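Local structure of glycosyl hydrolase 25 (Streptococcus pneumoniae, 4FF5) at residues K180-V188 with I196-P207; V118-V129 with S149-M160. The protein is a family 25 glycosyl hydrolase of the pneumococcal outer surface that takes part in host-cell invasion and, as in its relatives, probably cleaves cell-wall peptidoglycan. One frame throughout, in Å; residues are numbered along the deposited sequence.

Contact 1: K180-V188 with I196-P207; sequences KNIGIYVGV and IDTGKFTSVWIP
Tyr185 turns the CD1 edge of its ring onto one face of Trp205, an edge-to-face pair with the planes at 73° and Tyr185 CD1 just 3.4 Å from Trp205 CD2. The phenol has a second neighbour over one of its own faces: Pro207 lays its CD above the ring, off-centre toward the rim, in a CH-pi contact 4.0 Å from the ring centroid of Tyr185. On the other side of the sheet the Phe201 ring receives Ile184 squarely, Ile184 CB standing 3.7 Å from the Phe201 centroid and almost on the ring normal, while the carbonyl of Ile182 meets the ring's edge. Ile184 reaches further along the same side because its CG1 branch is anti to the backbone N (chi1 -180°), which carries CD1 to within 3.7 Å of Ile196 CG2.

Between these two layers run strands 182-186 and 203-207, parallel neighbours in the TIM barrel, joined through helix 188-193 as a beta-alpha-beta unit. Ile184 bonds through both its N and its O: the N donates to Ser203 O (3.0 Å), and the O accepts from Trp205 N (2.9 Å). Trp205 O takes the next bond, from Val186 N, and at the start of the pairing Thr202 N donates to Ile182 O (2.8 Å) in a nearly straight bond (172°). Past the strand ends, a water accepts from Val188 N and donates to Pro207 O.

The side with Ile184 and Phe201 is thus packed by apolar contacts. On the barrel-interior side, bonds to Gln230 and Asn247 satisfy the buried polar ends, Tyr185 OH and Trp205 NE1, while the edge-to-face pair and the Pro207 contact hold the tilt of the Tyr185 ring.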
loop_
_atom_site.group_PDB
_atom_site.type_symbol
_atom_site.label_atom_id
_atom_site.label_comp_id
_atom_site.label_asym_id
_atom_site.label_seq_id
_atom_site.Cartn_x
_atom_site.Cartn_y
_atom_site.Cartn_z
ATOM N N LYS A 180 -1.352 1.295 -14.466
ATOM C CA LYS A 180 -1.545 2.717 -14.747
ATOM C C LYS A 180 -1.343 3.557 -13.491
ATOM O O LYS A 180 -0.730 4.616 -13.544
ATOM C CB LYS A 180 -2.960 2.971 -15.289
ATOM C CG LYS A 180 -3.354 2.119 -16.492
ATOM C CD LYS A 180 -2.489 2.425 -17.694
ATOM C CE LYS A 180 -2.849 1.504 -18.846
ATOM N NZ LYS A 180 -1.682 1.491 -19.768
ATOM N N ASN A 181 -1.927 3.098 -12.388
ATOM C CA ASN A 181 -1.853 3.785 -11.110
ATOM C C ASN A 181 -0.668 3.191 -10.393
ATOM O O ASN A 181 -0.736 2.053 -9.911
ATOM C CB ASN A 181 -3.153 3.593 -10.322
ATOM C CG ASN A 181 -4.368 4.135 -11.060
ATOM O OD1 ASN A 181 -4.246 4.977 -11.957
ATOM N ND2 ASN A 181 -5.541 3.663 -10.685
ATOM N N ILE A 182 0.448 3.929 -10.395
ATOM C CA ILE A 182 1.677 3.451 -9.752
ATOM C C ILE A 182 2.194 4.520 -8.784
ATOM O O ILE A 182 2.688 5.579 -9.203
ATOM C CB ILE A 182 2.794 3.081 -10.747
ATOM C CG1 ILE A 182 2.283 2.150 -11.852
ATOM C CG2 ILE A 182 3.926 2.362 -10.026
ATOM C CD1 ILE A 182 3.390 1.803 -12.837
ATOM N N GLY A 183 2.076 4.219 -7.492
ATOM C CA GLY A 183 2.456 5.179 -6.467
ATOM C C GLY A 183 3.664 4.691 -5.718
ATOM O O GLY A 183 4.030 3.510 -5.807
ATOM N N ILE A 184 4.302 5.599 -4.984
ATOM C CA ILE A 184 5.477 5.225 -4.178
ATOM C C ILE A 184 5.250 5.558 -2.694
ATOM O O ILE A 184 4.820 6.634 -2.360
ATOM C CB ILE A 184 6.799 5.887 -4.695
ATOM C CG1 ILE A 184 7.980 5.446 -3.805
ATOM C CG2 ILE A 184 6.658 7.422 -4.737
ATOM C CD1 ILE A 184 9.354 5.813 -4.347
ATOM N N TYR A 185 5.506 4.577 -1.827
ATOM C CA TYR A 185 5.609 4.779 -0.396
ATOM C C TYR A 185 7.095 4.900 -0.014
ATOM O O TYR A 185 7.911 4.016 -0.316
ATOM C CB TYR A 185 4.949 3.594 0.310
ATOM C CG TYR A 185 5.190 3.437 1.801
ATOM C CD1 TYR A 185 4.222 3.809 2.719
ATOM C CD2 TYR A 185 6.381 2.874 2.285
ATOM C CE1 TYR A 185 4.415 3.606 4.083
ATOM C CE2 TYR A 185 6.584 2.677 3.648
ATOM C CZ TYR A 185 5.613 3.047 4.535
ATOM O OH TYR A 185 5.834 2.837 5.889
ATOM N N VAL A 186 7.444 6.009 0.635
ATOM C CA VAL A 186 8.842 6.226 1.036
ATOM C C VAL A 186 8.905 7.232 2.194
ATOM O O VAL A 186 8.150 8.206 2.210
ATOM C CB VAL A 186 9.713 6.636 -0.196
ATOM C CG1 VAL A 186 9.251 7.941 -0.845
ATOM C CG2 VAL A 186 11.202 6.686 0.156
ATOM N N GLY A 187 9.782 6.986 3.164
ATOM C CA GLY A 187 9.969 7.953 4.264
ATOM C C GLY A 187 10.719 9.177 3.751
ATOM O O GLY A 187 11.445 9.107 2.739
ATOM N N VAL A 188 10.563 10.311 4.441
ATOM C CA VAL A 188 11.166 11.560 3.966
ATOM C C VAL A 188 12.709 11.483 3.984
ATOM O O VAL A 188 13.386 11.863 3.005
ATOM C CB VAL A 188 10.671 12.772 4.787
ATOM C CG1 VAL A 188 11.466 14.016 4.410
ATOM C CG2 VAL A 188 9.174 12.991 4.544
ATOM N N ILE A 196 15.630 9.758 -4.007
ATOM C CA ILE A 196 14.547 8.995 -4.623
ATOM C C ILE A 196 13.576 9.969 -5.270
ATOM O O ILE A 196 12.882 10.732 -4.584
ATOM C CB ILE A 196 13.763 8.131 -3.615
ATOM C CG1 ILE A 196 14.683 7.200 -2.799
ATOM C CG2 ILE A 196 12.689 7.338 -4.353
ATOM C CD1 ILE A 196 15.385 6.107 -3.587
ATOM N N ASP A 197 13.560 9.930 -6.592
ATOM C CA ASP A 197 12.721 10.794 -7.411
ATOM C C ASP A 197 11.313 10.239 -7.430
ATOM O O ASP A 197 11.088 9.100 -7.855
ATOM C CB ASP A 197 13.288 10.807 -8.823
ATOM C CG ASP A 197 12.716 11.923 -9.690
ATOM O OD1 ASP A 197 11.699 12.556 -9.327
ATOM O OD2 ASP A 197 13.311 12.155 -10.761
ATOM N N THR A 198 10.354 11.033 -6.978
ATOM C CA THR A 198 8.961 10.579 -6.979
ATOM C C THR A 198 8.173 11.092 -8.207
ATOM O O THR A 198 7.000 10.751 -8.380
ATOM C CB THR A 198 8.229 10.974 -5.680
ATOM O OG1 THR A 198 8.018 12.396 -5.650
ATOM C CG2 THR A 198 9.038 10.544 -4.443
ATOM N N GLY A 199 8.831 11.900 -9.038
ATOM C CA GLY A 199 8.182 12.640 -10.137
ATOM C C GLY A 199 7.363 11.813 -11.123
ATOM O O GLY A 199 6.301 12.231 -11.562
ATOM N N LYS A 200 7.850 10.624 -11.471
ATOM C CA LYS A 200 7.155 9.777 -12.439
ATOM C C LYS A 200 6.023 8.914 -11.863
ATOM O O LYS A 200 5.248 8.300 -12.622
ATOM C CB LYS A 200 8.153 8.915 -13.198
ATOM C CG LYS A 200 9.198 9.732 -13.945
ATOM C CD LYS A 200 9.697 8.964 -15.144
ATOM C CE LYS A 200 11.129 8.528 -14.976
ATOM N NZ LYS A 200 11.621 8.162 -16.341
ATOM N N PHE A 201 5.927 8.864 -10.530
ATOM C CA PHE A 201 4.835 8.148 -9.887
ATOM C C PHE A 201 3.574 8.988 -9.939
ATOM O O PHE A 201 3.644 10.211 -10.092
ATOM C CB PHE A 201 5.201 7.773 -8.438
ATOM C CG PHE A 201 6.304 6.771 -8.360
ATOM C CD1 PHE A 201 7.637 7.170 -8.335
ATOM C CD2 PHE A 201 6.011 5.407 -8.340
ATOM C CE1 PHE A 201 8.668 6.229 -8.302
ATOM C CE2 PHE A 201 7.036 4.474 -8.299
ATOM C CZ PHE A 201 8.364 4.876 -8.291
ATOM N N THR A 202 2.424 8.330 -9.808
ATOM C CA THR A 202 1.124 9.017 -9.911
ATOM C C THR A 202 0.580 9.447 -8.544
ATOM O O THR A 202 -0.371 10.245 -8.451
ATOM C CB THR A 202 0.072 8.182 -10.696
ATOM O OG1 THR A 202 -0.112 6.910 -10.070
ATOM C CG2 THR A 202 0.495 7.958 -12.142
ATOM N N SER A 203 1.202 8.935 -7.483
ATOM C CA SER A 203 0.880 9.339 -6.113
ATOM C C SER A 203 2.044 9.042 -5.161
ATOM O O SER A 203 2.915 8.219 -5.464
ATOM C CB SER A 203 -0.373 8.610 -5.615
ATOM O OG SER A 203 -0.788 9.101 -4.340
ATOM N N VAL A 204 2.034 9.706 -4.007
ATOM C CA VAL A 204 3.060 9.509 -2.984
ATOM C C VAL A 204 2.386 9.217 -1.653
ATOM O O VAL A 204 1.395 9.865 -1.272
ATOM C CB VAL A 204 4.039 10.709 -2.883
ATOM C CG1 VAL A 204 5.103 10.434 -1.817
ATOM C CG2 VAL A 204 4.710 10.962 -4.241
ATOM N N TRP A 205 2.940 8.242 -0.939
ATOM C CA TRP A 205 2.395 7.803 0.326
ATOM C C TRP A 205 3.538 7.837 1.295
ATOM O O TRP A 205 4.622 7.315 0.986
ATOM C CB TRP A 205 1.878 6.395 0.073
ATOM C CG TRP A 205 1.399 5.594 1.234
ATOM C CD1 TRP A 205 1.010 6.027 2.512
ATOM C CD2 TRP A 205 1.178 4.159 1.217
ATOM N NE1 TRP A 205 0.585 4.949 3.268
ATOM C CE2 TRP A 205 0.703 3.794 2.555
ATOM C CE3 TRP A 205 1.384 3.155 0.269
ATOM C CZ2 TRP A 205 0.387 2.479 2.893
ATOM C CZ3 TRP A 205 1.078 1.831 0.630
ATOM C CH2 TRP A 205 0.603 1.509 1.915
ATOM N N ILE A 206 3.371 8.523 2.428
ATOM C CA ILE A 206 4.520 8.723 3.337
ATOM C C ILE A 206 4.211 8.323 4.778
ATOM O O ILE A 206 3.201 8.758 5.351
ATOM C CB ILE A 206 5.093 10.183 3.303
ATOM C CG1 ILE A 206 5.474 10.607 1.881
ATOM C CG2 ILE A 206 6.317 10.318 4.225
ATOM C CD1 ILE A 206 5.889 12.074 1.725
ATOM N N PRO A 207 5.102 7.507 5.387
ATOM C CA PRO A 207 4.905 7.207 6.808
ATOM C C PRO A 207 5.457 8.311 7.727
ATOM O O PRO A 207 6.514 8.883 7.449
ATOM C CB PRO A 207 5.707 5.923 7.002
ATOM C CG PRO A 207 6.854 6.050 6.001
ATOM C CD PRO A 207 6.259 6.775 4.810
HETATM O O HOH W 1 8.759 10.277 6.764
#

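Contact 2: V118-V129 with S149-M160; sequences VAVYAYVAGKSV and SYYWLDVEDKTM
Water 3 is gripped by three backbone groups of the two loops: it donates to Val124 O (2.7 Å) and Asp157 O and accepts from Glu156 N, so it bridges the two segments just where the strands part. Nearby, Tyr123 OH approaches Asp157 OD1 to 2.6 Å, the ring and carboxylate planes being close to perpendicular. With CG anti to the backbone N (chi1 -177°), the Tyr123 ring presents its edge to Asp154, CD1 lying 3.4 Å from Asp154 OD2. Asp154 OD1 is also 2.6 Å from Glu156 OE2. This acidic cluster at the C-terminal strand ends is where TIM barrels place their active sites, consistent with a catalytic region.

Further on, Thr159 OG1 donates to Gly126 O (2.8 Å) from above the carbonyl plane, and Met160 lays its CG and sulfur along the backbone of Lys127 and Ser128. On the face that carries Leu153, Val124 CG2 packs 3.7 Å from Leu153 CG.

In the strand pairing, Val120 and Ala122 donate to Tyr150 O and Trp152 O and accept from Trp152 N and Asp154 N. Parallel strands 118-123 and 151-155, linked by helix 129-143, lie between strands 77-84 and 182-186, while Phe170 of helix 163-177 packs on Ala122 and Leu153.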
loop_
_atom_site.group_PDB
_atom_site.type_symbol
_atom_site.label_atom_id
_atom_site.label_comp_id
_atom_site.label_asym_id
_atom_site.label_seq_id
_atom_site.Cartn_x
_atom_site.Cartn_y
_atom_site.Cartn_z
ATOM N N VAL A 118 -9.751 -1.845 -2.829
ATOM C CA VAL A 118 -8.512 -2.451 -2.391
ATOM C C VAL A 118 -7.435 -2.143 -3.417
ATOM O O VAL A 118 -7.623 -2.359 -4.621
ATOM C CB VAL A 118 -8.660 -3.993 -2.272
ATOM C CG1 VAL A 118 -7.346 -4.636 -1.837
ATOM C CG2 VAL A 118 -9.775 -4.348 -1.298
ATOM N N ALA A 119 -6.315 -1.631 -2.926
ATOM C CA ALA A 119 -5.123 -1.424 -3.719
ATOM C C ALA A 119 -4.096 -2.435 -3.238
ATOM O O ALA A 119 -4.350 -3.159 -2.271
ATOM C CB ALA A 119 -4.622 0.002 -3.514
ATOM N N VAL A 120 -2.932 -2.482 -3.888
ATOM C CA VAL A 120 -1.928 -3.461 -3.521
ATOM C C VAL A 120 -0.558 -2.806 -3.362
ATOM O O VAL A 120 -0.328 -1.729 -3.901
ATOM C CB VAL A 120 -1.844 -4.637 -4.544
ATOM C CG1 VAL A 120 -3.086 -5.545 -4.443
ATOM C CG2 VAL A 120 -1.574 -4.139 -5.969
ATOM N N TYR A 121 0.355 -3.471 -2.659
ATOM C CA TYR A 121 1.742 -2.991 -2.574
ATOM C C TYR A 121 2.790 -4.104 -2.623
ATOM O O TYR A 121 2.503 -5.257 -2.318
ATOM C CB TYR A 121 1.963 -2.073 -1.341
ATOM C CG TYR A 121 2.179 -2.731 0.036
ATOM C CD1 TYR A 121 3.469 -3.029 0.491
ATOM C CD2 TYR A 121 1.102 -2.953 0.905
ATOM C CE1 TYR A 121 3.680 -3.591 1.743
ATOM C CE2 TYR A 121 1.297 -3.482 2.175
ATOM C CZ TYR A 121 2.584 -3.811 2.575
ATOM O OH TYR A 121 2.769 -4.320 3.818
ATOM N N ALA A 122 4.006 -3.730 -2.985
ATOM C CA ALA A 122 5.150 -4.644 -2.984
ATOM C C ALA A 122 6.306 -3.994 -2.262
ATOM O O ALA A 122 6.597 -2.830 -2.505
ATOM C CB ALA A 122 5.552 -4.981 -4.418
ATOM N N TYR A 123 6.986 -4.761 -1.400
ATOM C CA TYR A 123 8.189 -4.290 -0.721
ATOM C C TYR A 123 9.332 -4.417 -1.724
ATOM O O TYR A 123 9.650 -5.521 -2.164
ATOM C CB TYR A 123 8.432 -5.159 0.523
ATOM C CG TYR A 123 9.600 -4.785 1.408
ATOM C CD1 TYR A 123 9.447 -3.782 2.377
ATOM C CD2 TYR A 123 10.808 -5.479 1.364
ATOM C CE1 TYR A 123 10.477 -3.439 3.229
ATOM C CE2 TYR A 123 11.869 -5.127 2.209
ATOM C CZ TYR A 123 11.683 -4.101 3.142
ATOM O OH TYR A 123 12.662 -3.703 4.026
ATOM N N VAL A 124 9.902 -3.278 -2.120
ATOM C CA VAL A 124 10.871 -3.208 -3.221
ATOM C C VAL A 124 12.248 -3.497 -2.643
ATOM O O VAL A 124 12.737 -2.758 -1.803
ATOM C CB VAL A 124 10.834 -1.820 -3.912
ATOM C CG1 VAL A 124 11.932 -1.693 -4.955
ATOM C CG2 VAL A 124 9.474 -1.587 -4.559
ATOM N N ALA A 125 12.868 -4.594 -3.068
ATOM C CA ALA A 125 14.129 -4.996 -2.459
ATOM C C ALA A 125 15.091 -5.708 -3.425
ATOM O O ALA A 125 16.027 -6.358 -2.977
ATOM C CB ALA A 125 13.866 -5.850 -1.231
ATOM N N GLY A 126 14.870 -5.568 -4.731
ATOM C CA GLY A 126 15.803 -6.124 -5.755
ATOM C C GLY A 126 17.231 -5.621 -5.567
ATOM O O GLY A 126 17.446 -4.465 -5.188
ATOM N N LYS A 127 18.209 -6.500 -5.799
ATOM C CA LYS A 127 19.626 -6.126 -5.656
ATOM C C LYS A 127 20.276 -5.774 -6.981
ATOM O O LYS A 127 21.478 -5.457 -7.034
ATOM C CB LYS A 127 20.424 -7.240 -4.980
ATOM C CG LYS A 127 19.858 -7.687 -3.642
ATOM C CD LYS A 127 20.757 -8.744 -3.019
ATOM C CE LYS A 127 19.996 -9.626 -2.047
ATOM N NZ LYS A 127 19.406 -10.837 -2.700
ATOM N N SER A 128 19.482 -5.811 -8.047
ATOM C CA SER A 128 19.951 -5.474 -9.388
ATOM C C SER A 128 18.737 -5.150 -10.235
ATOM O O SER A 128 17.614 -5.476 -9.840
ATOM C CB SER A 128 20.677 -6.669 -10.005
ATOM O OG SER A 128 19.768 -7.742 -10.205
ATOM N N VAL A 129 18.956 -4.545 -11.402
ATOM C CA VAL A 129 17.865 -4.290 -12.349
ATOM C C VAL A 129 17.066 -5.552 -12.671
ATOM O O VAL A 129 15.830 -5.503 -12.739
ATOM C CB VAL A 129 18.330 -3.577 -13.643
ATOM C CG1 VAL A 129 19.499 -4.304 -14.303
ATOM C CG2 VAL A 129 17.172 -3.399 -14.620
ATOM N N SER A 149 -7.143 -1.108 -7.189
ATOM C CA SER A 149 -7.352 0.311 -7.466
ATOM C C SER A 149 -6.050 1.096 -7.686
ATOM O O SER A 149 -6.082 2.199 -8.226
ATOM C CB SER A 149 -8.163 0.952 -6.345
ATOM O OG SER A 149 -7.358 1.114 -5.176
ATOM N N TYR A 150 -4.919 0.540 -7.237
ATOM C CA TYR A 150 -3.635 1.213 -7.315
ATOM C C TYR A 150 -2.538 0.187 -7.053
ATOM O O TYR A 150 -2.762 -0.794 -6.350
ATOM C CB TYR A 150 -3.558 2.322 -6.259
ATOM C CG TYR A 150 -3.155 3.680 -6.796
ATOM C CD1 TYR A 150 -4.125 4.615 -7.172
ATOM C CD2 TYR A 150 -1.807 4.035 -6.925
ATOM C CE1 TYR A 150 -3.766 5.867 -7.668
ATOM C CE2 TYR A 150 -1.438 5.285 -7.415
ATOM C CZ TYR A 150 -2.424 6.196 -7.779
ATOM O OH TYR A 150 -2.071 7.437 -8.280
ATOM N N TYR A 151 -1.360 0.424 -7.605
ATOM C CA TYR A 151 -0.198 -0.393 -7.288
ATOM C C TYR A 151 0.816 0.489 -6.574
ATOM O O TYR A 151 1.146 1.560 -7.070
ATOM C CB TYR A 151 0.433 -0.905 -8.570
ATOM C CG TYR A 151 -0.417 -1.872 -9.336
ATOM C CD1 TYR A 151 -1.406 -1.426 -10.234
ATOM C CD2 TYR A 151 -0.200 -3.240 -9.212
ATOM C CE1 TYR A 151 -2.177 -2.348 -10.957
ATOM C CE2 TYR A 151 -0.961 -4.161 -9.928
ATOM C CZ TYR A 151 -1.940 -3.716 -10.798
ATOM O OH TYR A 151 -2.671 -4.674 -11.494
ATOM N N TRP A 152 1.303 0.043 -5.423
ATOM C CA TRP A 152 2.253 0.839 -4.626
ATOM C C TRP A 152 3.593 0.162 -4.462
ATOM O O TRP A 152 3.668 -1.050 -4.175
ATOM C CB TRP A 152 1.662 1.096 -3.236
ATOM C CG TRP A 152 0.466 2.023 -3.222
ATOM C CD1 TRP A 152 -0.878 1.679 -3.223
ATOM C CD2 TRP A 152 0.485 3.489 -3.204
ATOM N NE1 TRP A 152 -1.672 2.795 -3.192
ATOM C CE2 TRP A 152 -0.918 3.918 -3.190
ATOM C CE3 TRP A 152 1.493 4.461 -3.199
ATOM C CZ2 TRP A 152 -1.281 5.263 -3.153
ATOM C CZ3 TRP A 152 1.112 5.811 -3.187
ATOM C CH2 TRP A 152 -0.239 6.198 -3.147
ATOM N N LEU A 153 4.664 0.951 -4.598
ATOM C CA LEU A 153 6.025 0.492 -4.346
ATOM C C LEU A 153 6.412 0.929 -2.955
ATOM O O LEU A 153 6.510 2.135 -2.696
ATOM C CB LEU A 153 6.999 1.138 -5.357
ATOM C CG LEU A 153 7.135 0.405 -6.709
ATOM C CD1 LEU A 153 5.836 0.432 -7.504
ATOM C CD2 LEU A 153 8.312 0.981 -7.493
ATOM N N ASP A 154 6.585 -0.032 -2.054
ATOM C CA ASP A 154 7.001 0.244 -0.675
ATOM C C ASP A 154 8.532 0.245 -0.649
ATOM O O ASP A 154 9.166 -0.806 -0.746
ATOM C CB ASP A 154 6.382 -0.800 0.279
ATOM C CG ASP A 154 7.036 -0.815 1.663
ATOM O OD1 ASP A 154 7.885 0.040 1.962
ATOM O OD2 ASP A 154 6.747 -1.731 2.436
ATOM N N VAL A 155 9.117 1.441 -0.557
ATOM C CA VAL A 155 10.562 1.600 -0.631
ATOM C C VAL A 155 11.095 1.969 0.749
ATOM O O VAL A 155 10.749 3.032 1.283
ATOM C CB VAL A 155 10.933 2.706 -1.646
ATOM C CG1 VAL A 155 12.445 2.903 -1.703
ATOM C CG2 VAL A 155 10.386 2.346 -3.027
ATOM N N GLU A 156 11.918 1.124 1.357
ATOM C CA GLU A 156 12.443 1.535 2.661
ATOM C C GLU A 156 13.833 1.097 3.062
ATOM O O GLU A 156 14.341 1.537 4.090
ATOM C CB GLU A 156 11.464 1.242 3.777
ATOM C CG GLU A 156 11.030 -0.199 3.880
ATOM C CD GLU A 156 9.819 -0.325 4.822
ATOM O OE1 GLU A 156 10.064 -0.597 5.994
ATOM O OE2 GLU A 156 8.639 -0.146 4.417
ATOM N N ASP A 157 14.459 0.244 2.285
ATOM C CA ASP A 157 15.899 0.147 2.475
ATOM C C ASP A 157 16.693 0.012 1.204
ATOM O O ASP A 157 16.169 -0.376 0.142
ATOM C CB ASP A 157 16.277 -0.877 3.534
ATOM C CG ASP A 157 15.445 -2.095 3.457
ATOM O OD1 ASP A 157 14.978 -2.536 4.535
ATOM O OD2 ASP A 157 15.234 -2.563 2.312
ATOM N N LYS A 158 17.961 0.389 1.323
ATOM C CA LYS A 158 18.833 0.487 0.169
ATOM C C LYS A 158 19.315 -0.902 -0.181
ATOM O O LYS A 158 20.118 -1.492 0.551
ATOM C CB LYS A 158 20.018 1.404 0.467
ATOM C CG LYS A 158 20.826 1.716 -0.785
ATOM C CD LYS A 158 22.211 2.239 -0.465
ATOM C CE LYS A 158 23.249 1.133 -0.529
ATOM N NZ LYS A 158 24.619 1.697 -0.341
ATOM N N THR A 159 18.814 -1.431 -1.292
ATOM C CA THR A 159 19.162 -2.798 -1.704
ATOM C C THR A 159 20.006 -2.801 -2.967
ATOM O O THR A 159 20.431 -3.860 -3.440
ATOM C CB THR A 159 17.894 -3.654 -1.924
ATOM O OG1 THR A 159 17.016 -2.964 -2.826
ATOM C CG2 THR A 159 17.194 -3.893 -0.617
ATOM N N MET A 160 20.228 -1.599 -3.503
ATOM C CA MET A 160 21.034 -1.346 -4.703
ATOM C C MET A 160 21.784 -0.040 -4.471
ATOM O O MET A 160 21.235 0.871 -3.848
ATOM C CB MET A 160 20.130 -1.155 -5.935
ATOM C CG MET A 160 19.884 -2.419 -6.719
ATOM S SD MET A 160 18.775 -2.217 -8.120
ATOM C CE MET A 160 19.777 -1.329 -9.310
HETATM O O HOH W 2 12.083 -2.811 6.254
HETATM O O HOH W 3 13.263 -0.630 -0.277
#

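How the contacts relate
Both contacts pair consecutive parallel strands of one barrel sheet, each as a beta-alpha-beta unit, and they adjoin because strands 151-155 and 182-186 are neighbours, with Tyr185 N probably hydrogen-bonded to Leu153 O. Contact 1 is the more buried, dominated by aromatic and aliphatic packing; contact 2 is partly buried and becomes polar toward its C-terminal loops, where carboxylates gather. The two chemistries meet on the barrel-interior side: the Tyr185 ring of contact 1 lies against Asp154 of contact 2, and Trp152 meets Trp205 edge-to-face. Near the strand starts, a probable hydrogen bond between Thr202 OG1 and Tyr150 OH joins them again.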